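Local structure of similar to N-acetyltransferase (Staphylococcus aureus subsp. aureus, 4MBU) at residues 130-144 / 153-165. The protein probably transfers an acetyl group from acetyl-coenzyme A to an amine, as expected of a Gcn5-related N-acetyltransferase. Numbering follows the deposited sequence.
Sequences IKLHQKFNFKHAGTL and YWLDLAFYELDLK
The Y160 ring lies against H140 in an offset stack, planes at 10° and centroids 4.6 Å apart, inside the antiparallel hairpin of strands 139-150 and 153-163 at one end of this chain's GNAT sheet. H140 CB also sits 3.5 Å from Y160 CE1, and H140 CA makes a CH-pi contact over the same face, offset toward the rim. With CG anti to the backbone N (chi1 -171°), the imidazole runs on past Y160, bringing its CD2 edge to F159 O and NE2 to A158 CB. NE2 also makes weak, bent bonds to G142 O and T143 OG1, while ND1 binds cadmium together with H140 of a third subunit. From helix 127-135, I130 comes in at about a right angle, its CG2 branch 3.2 Å from Y160 OH.

Where the helix ends in a Schellman motif at N137, the chain turns into F138, whose ring is sandwiched: L162 CB stands over the centre of one face, 3.6 Å from the centroid, and H133 CD2 over the opposite one. L162 CD1 reaches back to the carbonyl oxygens of F136 and N137.

Between the strands, paired backbone bonds join K139 to E161 and L144 to L157. Midway a classic beta bulge sets A141 and G142 both against F159: A141 N donates to F159 O, and F159 N to G142 O. On the face carrying F159, L144 CD1 meets the phenyl at CE1 obliquely, and residues of a second subunit pack on A141, L144 and L157; the backbone of A141 and T143 also bonds to that subunit. E161, extended beyond CG, carries OE1 to T145 N of the second subunit, from which it accepts a hydrogen bond, and the same oxygen lies 3.5 Å from A141 CB.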
ATOM      1  N   ILE A 130      -0.065   2.184  10.517  1.00 12.44           N
ATOM      2  CA  ILE A 130       0.557   1.439   9.427  1.00 14.34           C
ATOM      3  C   ILE A 130       2.064   1.339   9.624  1.00  8.66           C
ATOM      4  O   ILE A 130       2.648   0.258   9.498  1.00  6.75           O
ATOM      5  CB  ILE A 130       0.247   2.085   8.067  1.00  8.74           C
ATOM      6  CG1 ILE A 130      -1.242   1.901   7.727  1.00  9.37           C
ATOM      7  CG2 ILE A 130       1.156   1.508   6.979  1.00  6.91           C
ATOM      8  CD1 ILE A 130      -1.723   2.754   6.538  1.00 13.86           C
ATOM      9  N   LYS A 131       2.697   2.466   9.934  1.00  9.59           N
ATOM     10  CA  LYS A 131       4.135   2.474  10.204  1.00 16.63           C
ATOM     11  C   LYS A 131       4.505   1.547  11.371  1.00 13.47           C
ATOM     12  O   LYS A 131       5.516   0.824  11.323  1.00 12.22           O
ATOM     13  CB  LYS A 131       4.604   3.903  10.492  1.00 18.27           C
ATOM     14  CG  LYS A 131       6.030   3.984  10.996  1.00 30.70           C
ATOM     15  CD  LYS A 131       6.378   5.388  11.493  1.00 40.43           C
ATOM     16  CE  LYS A 131       7.850   5.692  11.244  1.00 42.98           C
ATOM     17  NZ  LYS A 131       8.182   5.543   9.799  1.00 43.05           N
ATOM     18  N   LEU A 132       3.684   1.566  12.418  1.00  9.59           N
ATOM     19  CA  LEU A 132       3.933   0.713  13.592  1.00  6.22           C
ATOM     20  C   LEU A 132       3.841  -0.756  13.216  1.00  6.82           C
ATOM     21  O   LEU A 132       4.607  -1.599  13.687  1.00 11.78           O
ATOM     22  CB  LEU A 132       2.914   1.024  14.690  1.00  7.88           C
ATOM     23  CG  LEU A 132       2.994   0.093  15.897  1.00 15.67           C
ATOM     24  CD1 LEU A 132       4.281   0.335  16.660  1.00 20.56           C
ATOM     25  CD2 LEU A 132       1.784   0.265  16.795  1.00 14.55           C
ATOM     26  N   HIS A 133       2.890  -1.076  12.357  1.00  7.16           N
ATOM     27  CA  HIS A 133       2.717  -2.472  11.998  1.00 11.94           C
ATOM     28  C   HIS A 133       3.817  -2.964  11.077  1.00 10.65           C
ATOM     29  O   HIS A 133       4.316  -4.087  11.233  1.00  7.63           O
ATOM     30  CB  HIS A 133       1.316  -2.710  11.438  1.00 12.28           C
ATOM     31  CG  HIS A 133       0.282  -2.833  12.509  1.00  9.63           C
ATOM     32  ND1 HIS A 133      -0.230  -1.741  13.179  1.00  7.92           N
ATOM     33  CD2 HIS A 133      -0.286  -3.923  13.076  1.00 11.46           C
ATOM     34  CE1 HIS A 133      -1.099  -2.156  14.085  1.00 13.89           C
ATOM     35  NE2 HIS A 133      -1.147  -3.475  14.045  1.00 14.38           N
ATOM     36  N   GLN A 134       4.207  -2.117  10.128  1.00 11.03           N
ATOM     37  CA  GLN A 134       5.347  -2.427   9.278  1.00 11.30           C
ATOM     38  C   GLN A 134       6.584  -2.676  10.133  1.00 13.09           C
ATOM     39  O   GLN A 134       7.365  -3.581   9.840  1.00 14.38           O
ATOM     40  CB  GLN A 134       5.610  -1.283   8.293  1.00  8.35           C
ATOM     41  CG  GLN A 134       4.543  -1.127   7.209  1.00  9.91           C
ATOM     42  CD  GLN A 134       4.888  -0.012   6.238  1.00 19.19           C
ATOM     43  OE1 GLN A 134       5.211   1.100   6.655  1.00 21.59           O
ATOM     44  NE2 GLN A 134       4.830  -0.307   4.938  1.00 17.45           N
ATOM     45  N   LYS A 135       6.762  -1.870  11.183  1.00 12.57           N
ATOM     46  CA  LYS A 135       7.902  -2.058  12.090  1.00 15.94           C
ATOM     47  C   LYS A 135       7.939  -3.468  12.678  1.00 18.14           C
ATOM     48  O   LYS A 135       9.011  -4.043  12.839  1.00 19.15           O
ATOM     49  CB  LYS A 135       7.895  -1.017  13.222  1.00 19.12           C
ATOM     50  CG  LYS A 135       9.161  -1.043  14.090  1.00 27.82           C
ATOM     51  CD  LYS A 135       9.125  -0.012  15.235  1.00 35.52           C
ATOM     52  CE  LYS A 135       8.351  -0.532  16.445  1.00 39.23           C
ATOM     53  NZ  LYS A 135       8.538   0.285  17.693  1.00 40.41           N
ATOM     54  N   PHE A 136       6.769  -4.031  12.979  1.00 14.89           N
ATOM     55  CA  PHE A 136       6.689  -5.385  13.534  1.00 11.91           C
ATOM     56  C   PHE A 136       6.532  -6.444  12.443  1.00 11.87           C
ATOM     57  O   PHE A 136       6.102  -7.566  12.716  1.00 12.67           O
ATOM     58  CB  PHE A 136       5.536  -5.480  14.540  1.00 12.00           C
ATOM     59  CG  PHE A 136       5.861  -4.884  15.884  1.00 18.76           C
ATOM     60  CD1 PHE A 136       6.330  -5.684  16.913  1.00 22.99           C
ATOM     61  CD2 PHE A 136       5.727  -3.523  16.107  1.00 17.60           C
ATOM     62  CE1 PHE A 136       6.643  -5.138  18.144  1.00 24.17           C
ATOM     63  CE2 PHE A 136       6.037  -2.977  17.335  1.00 20.54           C
ATOM     64  CZ  PHE A 136       6.493  -3.785  18.355  1.00 20.19           C
ATOM     65  N   ASN A 137       6.861  -6.069  11.208  1.00 10.10           N
ATOM     66  CA  ASN A 137       6.884  -7.005  10.085  1.00 10.77           C
ATOM     67  C   ASN A 137       5.518  -7.567   9.648  1.00 13.25           C
ATOM     68  O   ASN A 137       5.432  -8.682   9.118  1.00 13.74           O
ATOM     69  CB  ASN A 137       7.898  -8.121  10.360  1.00 15.85           C
ATOM     70  CG  ASN A 137       9.300  -7.576  10.606  1.00 30.40           C
ATOM     71  OD1 ASN A 137       9.792  -6.729   9.847  1.00 36.94           O
ATOM     72  ND2 ASN A 137       9.941  -8.044  11.679  1.00 27.25           N
ATOM     73  N   PHE A 138       4.456  -6.795   9.875  1.00 10.80           N
ATOM     74  CA  PHE A 138       3.176  -7.071   9.225  1.00 14.29           C
ATOM     75  C   PHE A 138       3.334  -6.735   7.745  1.00 11.89           C
ATOM     76  O   PHE A 138       4.031  -5.774   7.410  1.00 11.94           O
ATOM     77  CB  PHE A 138       2.071  -6.199   9.826  1.00  9.18           C
ATOM     78  CG  PHE A 138       1.539  -6.701  11.138  1.00  7.93           C
ATOM     79  CD1 PHE A 138       2.331  -6.684  12.284  1.00  6.96           C
ATOM     80  CD2 PHE A 138       0.228  -7.159  11.241  1.00  8.55           C
ATOM     81  CE1 PHE A 138       1.827  -7.133  13.495  1.00  8.71           C
ATOM     82  CE2 PHE A 138      -0.280  -7.607  12.451  1.00  9.42           C
ATOM     83  CZ  PHE A 138       0.519  -7.599  13.578  1.00  8.43           C
ATOM     84  N   LYS A 139       2.722  -7.531   6.866  1.00 10.73           N
ATOM     85  CA  LYS A 139       2.699  -7.242   5.425  1.00 12.33           C
ATOM     86  C   LYS A 139       1.337  -6.701   5.001  1.00 10.01           C
ATOM     87  O   LYS A 139       0.292  -7.239   5.391  1.00  7.54           O
ATOM     88  CB  LYS A 139       2.949  -8.524   4.614  1.00 17.57           C
ATOM     89  CG  LYS A 139       4.125  -9.359   5.084  1.00 24.82           C
ATOM     90  CD  LYS A 139       5.401  -8.580   4.952  1.00 30.41           C
ATOM     91  CE  LYS A 139       6.613  -9.473   5.151  1.00 36.34           C
ATOM     92  NZ  LYS A 139       7.847  -8.632   5.125  1.00 40.41           N
ATOM     93  N   HIS A 140       1.329  -5.660   4.178  1.00  9.17           N
ATOM     94  CA  HIS A 140       0.067  -5.172   3.627  1.00  9.64           C
ATOM     95  C   HIS A 140      -0.501  -6.247   2.702  1.00 11.83           C
ATOM     96  O   HIS A 140       0.114  -6.601   1.683  1.00  6.84           O
ATOM     97  CB  HIS A 140       0.273  -3.870   2.867  1.00  3.92           C
ATOM     98  CG  HIS A 140      -0.998  -3.200   2.451  1.00  7.70           C
ATOM     99  ND1 HIS A 140      -1.037  -2.165   1.548  1.00  3.94           N
ATOM    100  CD2 HIS A 140      -2.283  -3.430   2.821  1.00  3.91           C
ATOM    101  CE1 HIS A 140      -2.285  -1.782   1.364  1.00  6.66           C
ATOM    102  NE2 HIS A 140      -3.064  -2.525   2.120  1.00 11.11           N
ATOM    103  N   ALA A 141      -1.666  -6.776   3.064  1.00 11.12           N
ATOM    104  CA  ALA A 141      -2.251  -7.909   2.342  1.00  9.04           C
ATOM    105  C   ALA A 141      -3.321  -7.452   1.366  1.00 15.78           C
ATOM    106  O   ALA A 141      -3.703  -8.199   0.465  1.00 20.76           O
ATOM    107  CB  ALA A 141      -2.825  -8.936   3.322  1.00  4.98           C
ATOM    108  N   GLY A 142      -3.810  -6.227   1.538  1.00 11.63           N
ATOM    109  CA  GLY A 142      -4.779  -5.689   0.603  1.00  9.90           C
ATOM    110  C   GLY A 142      -5.484  -4.458   1.123  1.00 11.90           C
ATOM    111  O   GLY A 142      -5.279  -4.061   2.273  1.00  8.00           O
ATOM    112  N   THR A 143      -6.317  -3.861   0.272  1.00 11.76           N
ATOM    113  CA  THR A 143      -7.090  -2.677   0.635  1.00 16.46           C
ATOM    114  C   THR A 143      -8.492  -2.722   0.030  1.00 17.63           C
ATOM    115  O   THR A 143      -8.651  -2.769  -1.187  1.00 18.37           O
ATOM    116  CB  THR A 143      -6.405  -1.395   0.144  1.00 12.90           C
ATOM    117  OG1 THR A 143      -5.104  -1.300   0.731  1.00 12.79           O
ATOM    118  CG2 THR A 143      -7.228  -0.157   0.535  1.00  9.98           C
ATOM    119  N   LEU A 144      -9.509  -2.701   0.879  1.00 15.72           N
ATOM    120  CA  LEU A 144     -10.883  -2.666   0.401  1.00 13.66           C
ATOM    121  C   LEU A 144     -11.321  -1.214   0.354  1.00 15.24           C
ATOM    122  O   LEU A 144     -11.372  -0.533   1.381  1.00 11.80           O
ATOM    123  CB  LEU A 144     -11.786  -3.482   1.310  1.00 11.32           C
ATOM    124  CG  LEU A 144     -11.571  -4.993   1.263  1.00 19.41           C
ATOM    125  CD1 LEU A 144     -12.092  -5.601   2.514  1.00 21.91           C
ATOM    126  CD2 LEU A 144     -12.315  -5.573   0.094  1.00 18.07           C
ATOM    127  N   TYR A 153     -17.296  11.194   4.320  1.00 12.83           N
ATOM    128  CA  TYR A 153     -16.463  10.660   3.246  1.00 16.49           C
ATOM    129  C   TYR A 153     -16.316   9.132   3.260  1.00 15.36           C
ATOM    130  O   TYR A 153     -16.555   8.467   4.279  1.00 13.54           O
ATOM    131  CB  TYR A 153     -15.116  11.381   3.169  1.00 22.95           C
ATOM    132  CG  TYR A 153     -14.367  11.493   4.473  1.00 34.69           C
ATOM    133  CD1 TYR A 153     -13.642  10.413   4.972  1.00 42.45           C
ATOM    134  CD2 TYR A 153     -14.346  12.687   5.187  1.00 35.88           C
ATOM    135  CE1 TYR A 153     -12.934  10.510   6.160  1.00 45.57           C
ATOM    136  CE2 TYR A 153     -13.639  12.795   6.382  1.00 41.85           C
ATOM    137  CZ  TYR A 153     -12.937  11.699   6.863  1.00 46.89           C
ATOM    138  OH  TYR A 153     -12.228  11.790   8.042  1.00 48.98           O
ATOM    139  N   TRP A 154     -15.954   8.580   2.107  1.00 13.92           N
ATOM    140  CA  TRP A 154     -15.789   7.145   1.977  1.00 13.14           C
ATOM    141  C   TRP A 154     -14.450   6.722   2.568  1.00 11.40           C
ATOM    142  O   TRP A 154     -13.480   7.467   2.507  1.00 12.91           O
ATOM    143  CB  TRP A 154     -15.943   6.730   0.512  1.00 13.93           C
ATOM    144  CG  TRP A 154     -17.347   6.951   0.032  1.00 14.26           C
ATOM    145  CD1 TRP A 154     -17.807   8.005  -0.715  1.00 16.59           C
ATOM    146  CD2 TRP A 154     -18.488   6.120   0.300  1.00 13.32           C
ATOM    147  NE1 TRP A 154     -19.165   7.873  -0.934  1.00 17.62           N
ATOM    148  CE2 TRP A 154     -19.604   6.725  -0.326  1.00 14.71           C
ATOM    149  CE3 TRP A 154     -18.673   4.925   1.004  1.00 14.26           C
ATOM    150  CZ2 TRP A 154     -20.887   6.172  -0.266  1.00 13.23           C
ATOM    151  CZ3 TRP A 154     -19.942   4.376   1.059  1.00 10.44           C
ATOM    152  CH2 TRP A 154     -21.037   5.001   0.431  1.00 11.00           C
ATOM    153  N   LEU A 155     -14.417   5.534   3.160  1.00 10.73           N
ATOM    154  CA  LEU A 155     -13.263   5.038   3.908  1.00 11.72           C
ATOM    155  C   LEU A 155     -12.768   3.737   3.288  1.00 14.24           C
ATOM    156  O   LEU A 155     -13.575   2.870   2.884  1.00 11.49           O
ATOM    157  CB  LEU A 155     -13.633   4.756   5.368  1.00 11.26           C
ATOM    158  CG  LEU A 155     -14.370   5.811   6.187  1.00 11.06           C
ATOM    159  CD1 LEU A 155     -14.699   5.270   7.585  1.00  8.42           C
ATOM    160  CD2 LEU A 155     -13.520   7.071   6.298  1.00  8.59           C
ATOM    161  N   ASP A 156     -11.442   3.615   3.245  1.00  9.66           N
ATOM    162  CA  ASP A 156     -10.766   2.434   2.730  1.00  8.80           C
ATOM    163  C   ASP A 156     -10.153   1.680   3.897  1.00  6.94           C
ATOM    164  O   ASP A 156      -9.495   2.274   4.753  1.00  4.33           O
ATOM    165  CB  ASP A 156      -9.648   2.829   1.747  1.00 13.92           C
ATOM    166  CG  ASP A 156     -10.161   3.629   0.544  1.00 17.75           C
ATOM    167  OD1 ASP A 156     -11.380   3.644   0.276  1.00 15.89           O
ATOM    168  OD2 ASP A 156      -9.327   4.241  -0.147  1.00 22.15           O
ATOM    169  N   LEU A 157     -10.356   0.368   3.929  1.00  6.84           N
ATOM    170  CA  LEU A 157      -9.811  -0.447   4.996  1.00 10.61           C
ATOM    171  C   LEU A 157      -8.654  -1.285   4.474  1.00 13.06           C
ATOM    172  O   LEU A 157      -8.819  -2.084   3.556  1.00 11.05           O
ATOM    173  CB  LEU A 157     -10.897  -1.360   5.578  1.00 13.89           C
ATOM    174  CG  LEU A 157     -10.447  -2.216   6.766  1.00 13.40           C
ATOM    175  CD1 LEU A 157     -10.189  -1.321   7.972  1.00 13.16           C
ATOM    176  CD2 LEU A 157     -11.480  -3.290   7.104  1.00 13.15           C
ATOM    177  N   ALA A 158      -7.479  -1.093   5.057  1.00  8.41           N
ATOM    178  CA  ALA A 158      -6.309  -1.876   4.689  1.00 12.69           C
ATOM    179  C   ALA A 158      -6.129  -3.050   5.650  1.00 15.55           C
ATOM    180  O   ALA A 158      -6.353  -2.928   6.847  1.00 19.78           O
ATOM    181  CB  ALA A 158      -5.075  -1.007   4.679  1.00 11.75           C
ATOM    182  N   PHE A 159      -5.745  -4.200   5.119  1.00 10.94           N
ATOM    183  CA  PHE A 159      -5.472  -5.350   5.967  1.00  8.91           C
ATOM    184  C   PHE A 159      -3.968  -5.554   6.042  1.00  8.59           C
ATOM    185  O   PHE A 159      -3.288  -5.597   5.014  1.00 11.31           O
ATOM    186  CB  PHE A 159      -6.117  -6.603   5.385  1.00 13.23           C
ATOM    187  CG  PHE A 159      -7.584  -6.727   5.672  1.00 15.82           C
ATOM    188  CD1 PHE A 159      -8.463  -7.072   4.663  1.00 19.49           C
ATOM    189  CD2 PHE A 159      -8.080  -6.540   6.947  1.00 16.25           C
ATOM    190  CE1 PHE A 159      -9.811  -7.205   4.913  1.00 21.54           C
ATOM    191  CE2 PHE A 159      -9.439  -6.669   7.203  1.00 15.94           C
ATOM    192  CZ  PHE A 159     -10.299  -7.005   6.185  1.00 17.34           C
ATOM    193  N   TYR A 160      -3.451  -5.674   7.258  1.00  7.08           N
ATOM    194  CA  TYR A 160      -2.050  -6.012   7.462  1.00  6.03           C
ATOM    195  C   TYR A 160      -1.991  -7.335   8.186  1.00 10.96           C
ATOM    196  O   TYR A 160      -2.826  -7.616   9.048  1.00  9.07           O
ATOM    197  CB  TYR A 160      -1.318  -4.911   8.239  1.00  6.42           C
ATOM    198  CG  TYR A 160      -1.013  -3.712   7.368  1.00  9.54           C
ATOM    199  CD1 TYR A 160       0.269  -3.496   6.860  1.00  9.69           C
ATOM    200  CD2 TYR A 160      -2.013  -2.815   7.026  1.00  7.28           C
ATOM    201  CE1 TYR A 160       0.532  -2.415   6.044  1.00  9.92           C
ATOM    202  CE2 TYR A 160      -1.754  -1.729   6.218  1.00  9.13           C
ATOM    203  CZ  TYR A 160      -0.481  -1.541   5.728  1.00  8.41           C
ATOM    204  OH  TYR A 160      -0.219  -0.459   4.920  1.00 13.72           O
ATOM    205  N   GLU A 161      -1.038  -8.179   7.814  1.00  8.77           N
ATOM    206  CA  GLU A 161      -0.974  -9.482   8.466  1.00 12.31           C
ATOM    207  C   GLU A 161       0.430  -9.884   8.868  1.00  8.10           C
ATOM    208  O   GLU A 161       1.411  -9.594   8.169  1.00  6.70           O
ATOM    209  CB  GLU A 161      -1.656 -10.579   7.629  1.00 17.52           C
ATOM    210  CG  GLU A 161      -0.929 -10.997   6.370  1.00 26.54           C
ATOM    211  CD  GLU A 161      -1.624 -12.152   5.657  1.00 32.20           C
ATOM    212  OE1 GLU A 161      -1.793 -12.067   4.425  1.00 34.30           O
ATOM    213  OE2 GLU A 161      -1.986 -13.149   6.322  1.00 34.91           O
ATOM    214  N   LEU A 162       0.502 -10.542  10.019  1.00  6.51           N
ATOM    215  CA  LEU A 162       1.731 -11.146  10.511  1.00  8.74           C
ATOM    216  C   LEU A 162       1.578 -12.655  10.585  1.00 10.89           C
ATOM    217  O   LEU A 162       0.622 -13.168  11.208  1.00  7.64           O
ATOM    218  CB  LEU A 162       2.050 -10.607  11.900  1.00  6.40           C
ATOM    219  CG  LEU A 162       3.256 -11.186  12.638  1.00 12.28           C
ATOM    220  CD1 LEU A 162       4.562 -10.836  11.911  1.00  9.94           C
ATOM    221  CD2 LEU A 162       3.276 -10.661  14.065  1.00 11.87           C
ATOM    222  N   ASP A 163       2.512 -13.356   9.938  1.00  6.56           N
ATOM    223  CA  ASP A 163       2.663 -14.799  10.106  1.00  7.64           C
ATOM    224  C   ASP A 163       3.389 -15.053  11.419  1.00 12.52           C
ATOM    225  O   ASP A 163       4.582 -14.746  11.553  1.00 12.80           O
ATOM    226  CB  ASP A 163       3.481 -15.414   8.965  1.00 10.57           C
ATOM    227  CG  ASP A 163       3.467 -16.947   8.997  1.00 15.74           C
ATOM    228  OD1 ASP A 163       3.022 -17.536  10.015  1.00 18.12           O
ATOM    229  OD2 ASP A 163       3.888 -17.574   8.003  1.00 13.85           O
ATOM    230  N   LEU A 164       2.667 -15.624  12.381  1.00 13.34           N
ATOM    231  CA  LEU A 164       3.214 -15.883  13.709  1.00 16.27           C
ATOM    232  C   LEU A 164       4.160 -17.102  13.790  1.00 21.42           C
ATOM    233  O   LEU A 164       4.785 -17.332  14.833  1.00 23.29           O
ATOM    234  CB  LEU A 164       2.070 -16.046  14.708  1.00 10.16           C
ATOM    235  CG  LEU A 164       1.099 -14.876  14.800  1.00 11.49           C
ATOM    236  CD1 LEU A 164      -0.083 -15.275  15.642  1.00 11.88           C
ATOM    237  CD2 LEU A 164       1.800 -13.692  15.408  1.00 13.18           C
ATOM    238  N   LYS A 165       4.259 -17.872  12.704  1.00 21.49           N
ATOM    239  CA  LYS A 165       5.094 -19.084  12.681  1.00 28.99           C
ATOM    240  C   LYS A 165       6.570 -18.754  12.490  1.00 29.41           C
ATOM    241  O   LYS A 165       6.921 -17.930  11.644  1.00 33.58           O
ATOM    242  CB  LYS A 165       4.620 -20.046  11.578  1.00 35.41           C
ATOM    243  CG  LYS A 165       5.431 -21.339  11.455  1.00 43.18           C
ATOM    244  CD  LYS A 165       4.749 -22.372  10.539  1.00 49.16           C
ATOM    245  CE  LYS A 165       5.470 -23.725  10.575  1.00 52.71           C
ATOM    246  NZ  LYS A 165       4.592 -24.866  10.170  1.00 54.75           N
TER